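Local coordinates for protein probable uracil-DNA glycosylase (Acanthamoeba polyphaga mimivirus, PDB 5X55) that is a probable uracil-DNA glycosylase, of a superfamily of alpha/beta proteins built around a parallel four-stranded sheet, at residues R163-P168 with F258-N263. Residues are numbered along the deposited sequence; the frame is centred on the assembly and turned at random.
Sequences RIVPYP and FTTVLN
Val165 and Thr260 face each other as the hydrogen-bonded pair of a two-stranded antiparallel sheet only two residue pairs long: Val165 N donates to Thr260 O at 2.9 Å, and Thr260 N returns a bond of equal length to Val165 O. One residue along, Ile164 and Val261 form the non-hydrogen-bonded pair, their CA atoms 4.5 Å apart, and Leu262 N then closes on Arg163 O at 2.8 Å with a nearly straight N-H...O angle of 166°. Ile164 CA adds a CA-H...O contact to Thr260 O between the bonds, and Thr259 CA another to Val165 O just beyond them. On one face the side chains of Val165 and Thr260 run side by side, CG2 against CG2 at 3.6 Å. Val165 CG1, anti to its own carbonyl carbon (chi1 -62°), instead meets Leu262 CD1 at 3.8 Å, the two side chains crossing at about a right angle. The other Leu262 methyl, CD2, approaches Arg163 NH1 from beside the guanidinium, close to the level of that flat group. On the opposite face Ile164 CG2 touches Thr259 CG2. The pairing stops at Pro166, which follows a cis peptide bond and brings CD within 3.2 Å of Phe258 O. Both threonine hydroxyls are fixed from the 264-272 region: Thr259 OG1 by Trp272 NE1 and His268 ND1, Thr260 OG1 chiefly by Glu264 O. This small sheet thus ties the chain leaving helix 146-159 to the segment that follows strand 251-255, an outermost strand of the parallel sheet, with Ile164 packed on Trp114 of helix 114-117 and Phe258 against helix 273-286.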
loop_
_atom_site.group_PDB
_atom_site.type_symbol
_atom_site.label_atom_id
_atom_site.label_comp_id
_atom_site.label_asym_id
_atom_site.label_seq_id
_atom_site.Cartn_x
_atom_site.Cartn_y
_atom_site.Cartn_z
ATOM N N ARG A 163 13.769 6.792 13.875
ATOM C CA ARG A 163 12.318 6.756 14.100
ATOM C C ARG A 163 11.628 6.167 12.873
ATOM O O ARG A 163 11.080 6.870 12.019
ATOM C CB ARG A 163 11.785 8.150 14.416
ATOM C CG ARG A 163 12.741 8.983 15.223
ATOM C CD ARG A 163 12.108 10.137 15.852
ATOM N NE ARG A 163 11.596 9.799 17.160
ATOM C CZ ARG A 163 10.445 10.157 17.686
ATOM N NH1 ARG A 163 9.648 10.913 17.006
ATOM N NH2 ARG A 163 10.135 9.724 18.887
ATOM N N ILE A 164 11.645 4.841 12.804
ATOM C CA ILE A 164 10.991 4.134 11.715
ATOM C C ILE A 164 9.488 4.363 11.772
ATOM O O ILE A 164 8.886 4.348 12.850
ATOM C CB ILE A 164 11.333 2.643 11.806
ATOM C CG1 ILE A 164 12.854 2.465 11.712
ATOM C CG2 ILE A 164 10.547 1.861 10.768
ATOM C CD1 ILE A 164 13.316 1.016 11.788
ATOM N N VAL A 165 8.887 4.622 10.612
ATOM C CA VAL A 165 7.442 4.746 10.443
ATOM C C VAL A 165 7.054 3.825 9.290
ATOM O O VAL A 165 7.888 3.566 8.406
ATOM C CB VAL A 165 7.013 6.199 10.179
ATOM C CG1 VAL A 165 7.367 7.093 11.365
ATOM C CG2 VAL A 165 7.642 6.734 8.862
ATOM N N PRO A 166 5.843 3.247 9.279
ATOM C CA PRO A 166 4.850 3.322 10.358
ATOM C C PRO A 166 5.278 2.506 11.579
ATOM O O PRO A 166 6.225 1.730 11.462
ATOM C CB PRO A 166 3.597 2.720 9.717
ATOM C CG PRO A 166 4.153 1.704 8.752
ATOM C CD PRO A 166 5.385 2.384 8.172
ATOM N N TYR A 167 4.591 2.690 12.715
ATOM C CA TYR A 167 4.881 1.932 13.924
ATOM C C TYR A 167 4.572 0.453 13.702
ATOM O O TYR A 167 3.794 0.096 12.809
ATOM C CB TYR A 167 4.081 2.488 15.099
ATOM C CG TYR A 167 4.583 3.840 15.586
ATOM C CD1 TYR A 167 5.761 4.385 15.088
ATOM C CD2 TYR A 167 3.887 4.561 16.548
ATOM C CE1 TYR A 167 6.220 5.596 15.527
ATOM C CE2 TYR A 167 4.342 5.785 16.995
ATOM C CZ TYR A 167 5.508 6.297 16.476
ATOM O OH TYR A 167 5.971 7.513 16.900
ATOM N N PRO A 168 5.202 -0.433 14.483
ATOM C CA PRO A 168 5.175 -1.856 14.121
ATOM C C PRO A 168 3.796 -2.492 14.228
ATOM O O PRO A 168 3.506 -3.422 13.473
ATOM C CB PRO A 168 6.191 -2.495 15.084
ATOM C CG PRO A 168 6.503 -1.489 16.085
ATOM C CD PRO A 168 6.147 -0.149 15.580
ATOM N N PHE A 258 7.917 -0.909 2.851
ATOM C CA PHE A 258 7.015 -0.888 3.993
ATOM C C PHE A 258 7.402 0.122 5.066
ATOM O O PHE A 258 6.552 0.437 5.910
ATOM C CB PHE A 258 6.907 -2.293 4.597
ATOM C CG PHE A 258 5.984 -3.206 3.828
ATOM C CD1 PHE A 258 6.334 -3.672 2.569
ATOM C CD2 PHE A 258 4.764 -3.576 4.351
ATOM C CE1 PHE A 258 5.477 -4.510 1.861
ATOM C CE2 PHE A 258 3.907 -4.409 3.649
ATOM C CZ PHE A 258 4.262 -4.878 2.409
ATOM N N THR A 259 8.627 0.647 5.061
ATOM C CA THR A 259 9.058 1.575 6.100
ATOM C C THR A 259 9.825 2.748 5.506
ATOM O O THR A 259 10.329 2.692 4.387
ATOM C CB THR A 259 9.957 0.890 7.141
ATOM O OG1 THR A 259 11.076 0.289 6.477
ATOM C CG2 THR A 259 9.187 -0.179 7.896
ATOM N N THR A 260 9.908 3.821 6.287
ATOM C CA THR A 260 10.907 4.850 6.092
ATOM C C THR A 260 11.266 5.394 7.470
ATOM O O THR A 260 10.924 4.800 8.492
ATOM C CB THR A 260 10.412 5.914 5.098
ATOM O OG1 THR A 260 11.497 6.788 4.754
ATOM C CG2 THR A 260 9.220 6.719 5.647
ATOM N N VAL A 261 11.994 6.500 7.504
ATOM C CA VAL A 261 12.333 7.184 8.748
ATOM C C VAL A 261 11.529 8.469 8.790
ATOM O O VAL A 261 11.363 9.139 7.761
ATOM C CB VAL A 261 13.848 7.472 8.862
ATOM C CG1 VAL A 261 14.153 8.351 10.073
ATOM C CG2 VAL A 261 14.630 6.174 8.952
ATOM N N LEU A 262 11.008 8.801 9.973
ATOM C CA LEU A 262 10.240 10.027 10.127
ATOM C C LEU A 262 11.005 11.222 9.562
ATOM O O LEU A 262 12.190 11.409 9.852
ATOM C CB LEU A 262 9.929 10.251 11.604
ATOM C CG LEU A 262 8.879 11.305 11.932
ATOM C CD1 LEU A 262 7.522 10.852 11.423
ATOM C CD2 LEU A 262 8.863 11.541 13.435
ATOM N N ASN A 263 10.317 12.025 8.745
ATOM C CA ASN A 263 10.827 13.250 8.133
ATOM C C ASN A 263 11.921 12.992 7.101
ATOM O O ASN A 263 12.628 13.932 6.719
ATOM C CB ASN A 263 11.348 14.247 9.181
ATOM C CG ASN A 263 10.258 14.716 10.141
ATOM O OD1 ASN A 263 9.067 14.702 9.807
ATOM N ND2 ASN A 263 10.660 15.109 11.350
#